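Local coordinates for guanine nucleotide exchange protein (Legionella pneumophila, PDB 1XSZ), which probably acts as a guanine nucleotide exchange factor for ADP-ribosylation factor GTPases, carrying a Sec7 domain whose active site lies beneath a cap, at residues Gly259-Ile264 against Ile277-Pro282; Gly204-Ser209 against Arg295-Pro300. All blocks are in the same frame, centred on the assembly; numbering follows the deposited sequence.

Contact 1: residues Gly259-Ile264 against Ile277-Pro282; sequences GYKGTI and IQVYTP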
ATOM      1  N   GLY A 259       1.613  10.855   4.805  1.00 12.75           N
ATOM      2  CA  GLY A 259       0.498  11.668   5.278  1.00 13.17           C
ATOM      3  C   GLY A 259      -0.625  10.799   5.824  1.00 12.38           C
ATOM      4  O   GLY A 259      -1.704  11.279   6.166  1.00 13.48           O
ATOM      5  N   TYR A 260      -0.361   9.504   5.924  1.00 12.10           N
ATOM      6  CA  TYR A 260      -1.321   8.522   6.406  1.00 11.62           C
ATOM      7  C   TYR A 260      -1.859   8.878   7.790  1.00 13.48           C
ATOM      8  O   TYR A 260      -1.087   9.208   8.702  1.00 14.76           O
ATOM      9  CB  TYR A 260      -0.631   7.154   6.440  1.00 12.25           C
ATOM     10  CG  TYR A 260      -1.479   5.965   6.829  1.00 11.96           C
ATOM     11  CD1 TYR A 260      -2.701   5.696   6.201  1.00 11.59           C
ATOM     12  CD2 TYR A 260      -1.009   5.047   7.771  1.00 13.32           C
ATOM     13  CE1 TYR A 260      -3.422   4.535   6.504  1.00 12.83           C
ATOM     14  CE2 TYR A 260      -1.714   3.897   8.075  1.00 14.08           C
ATOM     15  CZ  TYR A 260      -2.916   3.640   7.445  1.00 12.20           C
ATOM     16  OH  TYR A 260      -3.602   2.493   7.762  1.00 15.15           O
ATOM     17  N   LYS A 261      -3.179   8.803   7.937  1.00 13.23           N
ATOM     18  CA  LYS A 261      -3.839   9.092   9.207  1.00 14.73           C
ATOM     19  C   LYS A 261      -4.567   7.867   9.754  1.00 15.69           C
ATOM     20  O   LYS A 261      -5.214   7.938  10.803  1.00 16.97           O
ATOM     21  CB  LYS A 261      -4.828  10.253   9.055  1.00 15.66           C
ATOM     22  CG  LYS A 261      -4.180  11.571   8.676  1.00 18.59           C
ATOM     23  CD  LYS A 261      -5.093  12.752   8.964  1.00 24.24           C
ATOM     24  CE  LYS A 261      -5.313  12.920  10.461  1.00 23.96           C
ATOM     25  NZ  LYS A 261      -6.135  14.123  10.767  1.00 27.30           N
ATOM     26  N   GLY A 262      -4.470   6.745   9.044  1.00 14.47           N
ATOM     27  CA  GLY A 262      -5.112   5.525   9.495  1.00 14.62           C
ATOM     28  C   GLY A 262      -6.123   4.923   8.536  1.00 13.82           C
ATOM     29  O   GLY A 262      -6.506   5.543   7.534  1.00 14.07           O
ATOM     30  N   THR A 263      -6.549   3.703   8.848  1.00 14.28           N
ATOM     31  CA  THR A 263      -7.530   2.977   8.053  1.00 15.00           C
ATOM     32  C   THR A 263      -8.684   2.524   8.939  1.00 16.63           C
ATOM     33  O   THR A 263      -8.472   1.965  10.017  1.00 17.90           O
ATOM     34  CB  THR A 263      -6.915   1.727   7.400  1.00 15.76           C
ATOM     35  OG1 THR A 263      -5.853   2.124   6.529  1.00 17.39           O
ATOM     36  CG2 THR A 263      -7.965   0.964   6.601  1.00 17.84           C
ATOM     37  N   ILE A 264      -9.901   2.780   8.481  1.00 16.22           N
ATOM     38  CA  ILE A 264     -11.095   2.376   9.209  1.00 17.07           C
ATOM     39  C   ILE A 264     -11.662   1.175   8.470  1.00 17.69           C
ATOM     40  O   ILE A 264     -11.809   1.210   7.247  1.00 18.38           O
ATOM     41  CB  ILE A 264     -12.160   3.492   9.208  1.00 16.12           C
ATOM     42  CG1 ILE A 264     -11.574   4.773   9.800  1.00 19.06           C
ATOM     43  CG2 ILE A 264     -13.395   3.037   9.990  1.00 18.27           C
ATOM     44  CD1 ILE A 264     -12.433   5.998   9.582  1.00 20.25           C
ATOM     45  N   ILE A 277     -11.438   2.160   4.632  1.00 13.47           N
ATOM     46  CA  ILE A 277     -11.354   3.561   4.274  1.00 13.30           C
ATOM     47  C   ILE A 277     -10.048   4.114   4.819  1.00 13.27           C
ATOM     48  O   ILE A 277      -9.836   4.157   6.034  1.00 13.88           O
ATOM     49  CB  ILE A 277     -12.537   4.363   4.862  1.00 14.22           C
ATOM     50  CG1 ILE A 277     -13.864   3.774   4.376  1.00 16.79           C
ATOM     51  CG2 ILE A 277     -12.418   5.824   4.467  1.00 14.50           C
ATOM     52  CD1 ILE A 277     -15.087   4.484   4.937  1.00 17.98           C
ATOM     53  N   GLN A 278      -9.159   4.505   3.914  1.00 12.23           N
ATOM     54  CA  GLN A 278      -7.867   5.067   4.285  1.00 11.99           C
ATOM     55  C   GLN A 278      -7.913   6.577   4.154  1.00 12.54           C
ATOM     56  O   GLN A 278      -8.486   7.104   3.201  1.00 12.87           O
ATOM     57  CB  GLN A 278      -6.770   4.541   3.360  1.00 12.85           C
ATOM     58  CG  GLN A 278      -6.639   3.046   3.313  1.00 13.76           C
ATOM     59  CD  GLN A 278      -5.686   2.613   2.222  1.00 12.79           C
ATOM     60  OE1 GLN A 278      -4.538   3.056   2.177  1.00 14.81           O
ATOM     61  NE2 GLN A 278      -6.157   1.753   1.334  1.00 14.63           N
ATOM     62  N   VAL A 279      -7.285   7.273   5.089  1.00 12.66           N
ATOM     63  CA  VAL A 279      -7.252   8.723   5.062  1.00 12.56           C
ATOM     64  C   VAL A 279      -5.815   9.231   5.052  1.00 12.97           C
ATOM     65  O   VAL A 279      -4.974   8.747   5.812  1.00 13.11           O
ATOM     66  CB  VAL A 279      -7.986   9.316   6.289  1.00 13.62           C
ATOM     67  CG1 VAL A 279      -7.873  10.826   6.281  1.00 15.14           C
ATOM     68  CG2 VAL A 279      -9.447   8.893   6.276  1.00 15.42           C
ATOM     69  N   TYR A 280      -5.542  10.195   4.179  1.00 11.74           N
ATOM     70  CA  TYR A 280      -4.225  10.810   4.074  1.00 11.38           C
ATOM     71  C   TYR A 280      -4.376  12.324   4.042  1.00 12.07           C
ATOM     72  O   TYR A 280      -5.236  12.845   3.339  1.00 13.41           O
ATOM     73  CB  TYR A 280      -3.498  10.392   2.785  1.00 12.24           C
ATOM     74  CG  TYR A 280      -3.231   8.918   2.655  1.00 10.85           C
ATOM     75  CD1 TYR A 280      -4.240   8.041   2.274  1.00 11.68           C
ATOM     76  CD2 TYR A 280      -1.974   8.387   2.960  1.00 11.53           C
ATOM     77  CE1 TYR A 280      -4.014   6.673   2.204  1.00 12.21           C
ATOM     78  CE2 TYR A 280      -1.736   7.023   2.894  1.00 12.15           C
ATOM     79  CZ  TYR A 280      -2.759   6.169   2.521  1.00 12.53           C
ATOM     80  OH  TYR A 280      -2.545   4.814   2.494  1.00 13.13           O
ATOM     81  N   THR A 281      -3.560  13.030   4.814  1.00 12.86           N
ATOM     82  CA  THR A 281      -3.577  14.485   4.802  1.00 14.45           C
ATOM     83  C   THR A 281      -2.131  14.900   4.571  1.00 15.55           C
ATOM     84  O   THR A 281      -1.205  14.375   5.198  1.00 15.56           O
ATOM     85  CB  THR A 281      -4.137  15.096   6.114  1.00 16.94           C
ATOM     86  OG1 THR A 281      -3.366  14.653   7.232  1.00 21.80           O
ATOM     87  CG2 THR A 281      -5.581  14.688   6.304  1.00 17.62           C
ATOM     88  N   PRO A 282      -1.910  15.847   3.659  1.00 14.45           N
ATOM     89  CA  PRO A 282      -0.554  16.301   3.351  1.00 15.04           C
ATOM     90  C   PRO A 282       0.223  17.044   4.426  1.00 15.64           C
ATOM     91  O   PRO A 282      -0.340  17.794   5.222  1.00 16.18           O
ATOM     92  CB  PRO A 282      -0.759  17.160   2.108  1.00 16.22           C
ATOM     93  CG  PRO A 282      -2.126  17.761   2.350  1.00 17.86           C
ATOM     94  CD  PRO A 282      -2.910  16.566   2.846  1.00 15.63           C
TER
HETATM   95  O   HOH W   1      -4.453  16.078   9.599  1.00 36.07           O
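Tyr260 and Tyr280 sit across from each other near the open end of the antiparallel beta hairpin built from strands 260-268 and 274-280. Their rings meet obliquely, planes 39° apart, with Tyr260 CD1 lying 3.7 Å from Tyr280 CE2 over one face of the Tyr280 ring. CG of Tyr260 stands anti to the backbone N (chi1 -176°). The ring extends over the following residues of its own strand: Gly262 N rests 3.4 Å above the ring plane at its centre, and Tyr260 OH and Thr263 OG1 share a hydrogen bond of 2.6 Å. Tyr280 OH donates one to Gln278 OE1, in the carbonyl plane, at 2.7 Å. Between these pairs, Thr263 OG1 packs 3.4 Å from Gln278 CG, the side chains side by side. Gly259 follows helix 252-258 at positive phi, which glycine readily adopts, and its O accepts Thr281 N. Lys261 N gives a bond to Val279 O, whereas Val279 N gives its own to Gly262 O, so Lys261 and Gly262 together stand opposite Val279, Gly262 also at positive phi. The Lys261 chain crosses Thr281 at about a right angle, with CD a tight 3.3 Å from Thr281 CG2, and carries NZ to Asp222; a water bridges NZ and Thr281 OG1. On the opposite face, beta-branched Ile264 and Ile277 pack on Leu221 of helix 216-224. The two-against-one register is that of a beta bulge in a hairpin, here within the capping domain.

Contact 2: residues Gly204-Ser209 against Arg295-Pro300; sequences GYELTS and RVIIQP
Tyr205 and Leu207 pair with Ile298 and Val296 in antiparallel register, the strand axes 4.7 Å apart at closest and their directions 165° apart. Both pairs are doubly hydrogen-bonded through the backbone; Tyr205 N reaches Ile298 O at 2.9 Å, and Ile298 N returns to Tyr205 O at 2.8 Å. Gly204, at positive phi, sets its CA against Ile298 O, where a side chain would collide with that oxygen and with Gln299 CG. Side chains then alternate between two unlike faces. On the apolar face Leu207 CD1 touches Ile298 CD1 at 4.0 Å as the two chains cross, while the Tyr205 ring brings CD2 to 4.2 Å from Ile298 CB and sends OH to Leu335 O. Ala310 and Ala314 of helix 306-315 cover Ile298, their small side chains allowing close approach. On the other face, in the conformer given of the two deposited for Glu206, an extended chain crosses Arg295 obliquely. Its OE1 accepts Arg295 NE in a salt bridge of 3.0 Å, lying in the guanidinium plane at the edge, although NE approaches from above the carboxylate plane. The two planes stand 64° apart, and a water weakly bridges Glu206 OE2 and Arg295 NH2. CG of Glu206, anti to the backbone N (chi1 -177°), also packs 4.2 Å from Ile297 CG1. Glu206 OE2 is held by Asn323, and Arg295 NH2 by Gly104 O. This is regular antiparallel pairing inside the six-stranded sheet of the capping domain, with helix 306-315 packed on its apolar face.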
ATOM      1  N   GLY A 204      -9.755   0.588  -5.981  1.00 13.10           N
ATOM      2  CA  GLY A 204     -10.948   1.119  -5.343  1.00 12.55           C
ATOM      3  C   GLY A 204     -11.343   2.516  -5.767  1.00 12.23           C
ATOM      4  O   GLY A 204     -11.079   2.935  -6.891  1.00 12.88           O
ATOM      5  N   TYR A 205     -11.988   3.231  -4.854  1.00 11.97           N
ATOM      6  CA  TYR A 205     -12.429   4.598  -5.096  1.00 11.83           C
ATOM      7  C   TYR A 205     -11.485   5.564  -4.398  1.00 11.20           C
ATOM      8  O   TYR A 205     -11.199   5.400  -3.207  1.00 12.63           O
ATOM      9  CB  TYR A 205     -13.821   4.841  -4.493  1.00 11.89           C
ATOM     10  CG  TYR A 205     -14.902   3.873  -4.909  1.00 11.20           C
ATOM     11  CD1 TYR A 205     -15.514   3.975  -6.155  1.00 11.28           C
ATOM     12  CD2 TYR A 205     -15.330   2.870  -4.046  1.00 13.24           C
ATOM     13  CE1 TYR A 205     -16.528   3.103  -6.529  1.00 13.41           C
ATOM     14  CE2 TYR A 205     -16.341   1.990  -4.405  1.00 13.19           C
ATOM     15  CZ  TYR A 205     -16.938   2.112  -5.649  1.00 12.02           C
ATOM     16  OH  TYR A 205     -17.950   1.254  -5.994  1.00 12.97           O
ATOM     17  N   GLU A 206     -10.983   6.552  -5.127  0.50  8.80           N
ATOM     18  CA  GLU A 206     -10.133   7.541  -4.497  0.50  8.93           C
ATOM     19  C   GLU A 206     -10.750   8.910  -4.661  0.50  9.00           C
ATOM     20  O   GLU A 206     -11.126   9.302  -5.768  0.50  7.95           O
ATOM     21  CB  GLU A 206      -8.723   7.584  -5.091  0.50  9.66           C
ATOM     22  CG  GLU A 206      -7.844   8.588  -4.336  0.50 12.99           C
ATOM     23  CD  GLU A 206      -6.448   8.757  -4.904  0.50 16.24           C
ATOM     24  OE1 GLU A 206      -5.644   9.463  -4.258  0.50 17.45           O
ATOM     25  OE2 GLU A 206      -6.155   8.201  -5.983  0.50 18.30           O
ATOM     26  N   LEU A 207     -10.886   9.614  -3.544  1.00 11.38           N
ATOM     27  CA  LEU A 207     -11.388  10.970  -3.550  1.00 11.23           C
ATOM     28  C   LEU A 207     -10.175  11.805  -3.164  1.00 11.29           C
ATOM     29  O   LEU A 207      -9.486  11.511  -2.177  1.00 11.98           O
ATOM     30  CB  LEU A 207     -12.502  11.161  -2.517  1.00 13.49           C
ATOM     31  CG  LEU A 207     -13.773  10.342  -2.755  1.00 13.41           C
ATOM     32  CD1 LEU A 207     -13.706   9.046  -1.959  1.00 16.52           C
ATOM     33  CD2 LEU A 207     -15.002  11.154  -2.350  1.00 15.13           C
ATOM     34  N   THR A 208      -9.884  12.829  -3.948  1.00 11.98           N
ATOM     35  CA  THR A 208      -8.759  13.693  -3.649  1.00 12.18           C
ATOM     36  C   THR A 208      -8.904  14.971  -4.447  1.00 13.08           C
ATOM     37  O   THR A 208      -9.125  14.936  -5.660  1.00 12.87           O
ATOM     38  CB  THR A 208      -7.406  13.001  -3.971  1.00 12.51           C
ATOM     39  OG1 THR A 208      -6.339  13.891  -3.624  1.00 13.00           O
ATOM     40  CG2 THR A 208      -7.297  12.634  -5.452  1.00 13.95           C
ATOM     41  N   SER A 209      -8.797  16.103  -3.762  1.00 13.09           N
ATOM     42  CA  SER A 209      -8.934  17.391  -4.425  1.00 14.39           C
ATOM     43  C   SER A 209      -8.477  18.504  -3.507  1.00 15.70           C
ATOM     44  O   SER A 209      -8.210  18.284  -2.322  1.00 15.38           O
ATOM     45  CB  SER A 209     -10.392  17.648  -4.812  1.00 14.61           C
ATOM     46  OG  SER A 209     -11.128  18.092  -3.684  1.00 15.82           O
ATOM     47  N   ARG A 295      -6.369  12.709   0.711  1.00 12.89           N
ATOM     48  CA  ARG A 295      -6.887  11.598  -0.070  1.00 13.11           C
ATOM     49  C   ARG A 295      -7.705  10.672   0.800  1.00 11.92           C
ATOM     50  O   ARG A 295      -7.406  10.503   1.982  1.00 13.69           O
ATOM     51  CB  ARG A 295      -5.743  10.765  -0.656  1.00 14.30           C
ATOM     52  CG  ARG A 295      -4.713  11.521  -1.460  1.00 16.09           C
ATOM     53  CD  ARG A 295      -3.401  10.748  -1.469  1.00 17.82           C
ATOM     54  NE  ARG A 295      -3.528   9.432  -2.090  1.00 19.30           N
ATOM     55  CZ  ARG A 295      -2.708   8.412  -1.848  1.00 20.98           C
ATOM     56  NH1 ARG A 295      -1.712   8.552  -0.987  1.00 20.89           N
ATOM     57  NH2 ARG A 295      -2.875   7.260  -2.483  1.00 22.44           N
ATOM     58  N   VAL A 296      -8.734  10.076   0.213  1.00 12.13           N
ATOM     59  CA  VAL A 296      -9.544   9.083   0.890  1.00 12.20           C
ATOM     60  C   VAL A 296      -9.617   7.928  -0.105  1.00 11.78           C
ATOM     61  O   VAL A 296      -9.986   8.125  -1.265  1.00 11.85           O
ATOM     62  CB  VAL A 296     -10.963   9.590   1.210  1.00 13.32           C
ATOM     63  CG1 VAL A 296     -11.793   8.454   1.800  1.00 15.34           C
ATOM     64  CG2 VAL A 296     -10.890  10.764   2.193  1.00 14.05           C
ATOM     65  N   ILE A 297      -9.226   6.737   0.332  1.00 11.51           N
ATOM     66  CA  ILE A 297      -9.247   5.556  -0.520  1.00 12.10           C
ATOM     67  C   ILE A 297     -10.211   4.558   0.107  1.00 11.23           C
ATOM     68  O   ILE A 297     -10.027   4.141   1.255  1.00 12.38           O
ATOM     69  CB  ILE A 297      -7.837   4.922  -0.648  1.00 12.55           C
ATOM     70  CG1 ILE A 297      -6.865   5.933  -1.270  1.00 14.52           C
ATOM     71  CG2 ILE A 297      -7.914   3.664  -1.501  1.00 13.49           C
ATOM     72  CD1 ILE A 297      -5.423   5.448  -1.349  1.00 16.22           C
ATOM     73  N   ILE A 298     -11.237   4.180  -0.651  1.00 12.53           N
ATOM     74  CA  ILE A 298     -12.266   3.258  -0.182  1.00 12.15           C
ATOM     75  C   ILE A 298     -12.227   1.983  -1.006  1.00 12.11           C
ATOM     76  O   ILE A 298     -12.327   2.029  -2.233  1.00 11.99           O
ATOM     77  CB  ILE A 298     -13.662   3.908  -0.307  1.00 12.74           C
ATOM     78  CG1 ILE A 298     -13.681   5.224   0.475  1.00 13.97           C
ATOM     79  CG2 ILE A 298     -14.732   2.959   0.201  1.00 14.23           C
ATOM     80  CD1 ILE A 298     -14.978   6.011   0.349  1.00 14.71           C
ATOM     81  N   GLN A 299     -12.089   0.847  -0.332  1.00 12.52           N
ATOM     82  CA  GLN A 299     -12.002  -0.435  -1.018  1.00 13.89           C
ATOM     83  C   GLN A 299     -12.947  -1.480  -0.458  1.00 14.00           C
ATOM     84  O   GLN A 299     -13.024  -1.673   0.752  1.00 15.48           O
ATOM     85  CB  GLN A 299     -10.570  -0.973  -0.929  1.00 14.88           C
ATOM     86  CG  GLN A 299      -9.530  -0.028  -1.498  1.00 15.03           C
ATOM     87  CD  GLN A 299      -8.109  -0.447  -1.183  1.00 15.51           C
ATOM     88  OE1 GLN A 299      -7.855  -1.181  -0.225  1.00 18.33           O
ATOM     89  NE2 GLN A 299      -7.166   0.041  -1.975  1.00 13.60           N
ATOM     90  N   PRO A 300     -13.682  -2.169  -1.334  1.00 14.76           N
ATOM     91  CA  PRO A 300     -14.603  -3.204  -0.859  1.00 15.28           C
ATOM     92  C   PRO A 300     -13.828  -4.482  -0.558  1.00 18.20           C
ATOM     93  O   PRO A 300     -12.815  -4.763  -1.204  1.00 18.93           O
ATOM     94  CB  PRO A 300     -15.561  -3.377  -2.033  1.00 17.11           C
ATOM     95  CG  PRO A 300     -14.670  -3.124  -3.222  1.00 17.19           C
ATOM     96  CD  PRO A 300     -13.832  -1.939  -2.782  1.00 15.47           C
TER
HETATM   97  O   HOH W   2      -3.384   6.615  -5.277  1.00 36.06           O

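Contacts 1 and 2 are neighbouring parts of one antiparallel sheet, their centres about 10 Å apart. Strands 274-280 and 295-300 join them: Gln278 N lies 2.8 Å from Ile297 O and Tyr280 O lies 2.9 Å from Arg295 N, both probable hydrogen bonds. Arg295 also makes a cation-pi contact with Tyr280, joining the polar groups of the two contacts on one face of the sheet. On the apolar side Ile277 CG2 meets Val296 CG1 at 3.8 Å, and both residues pack on Leu221 of helix 216-224. The other face turns to residues of the Sec7 domain: Gln278 and Gln299 both bond Glu105, Tyr280 bonds Ala106, and Arg295 bonds Gly104. This face probably helps dock the capping domain, which lies over the active site, against the Sec7 domain.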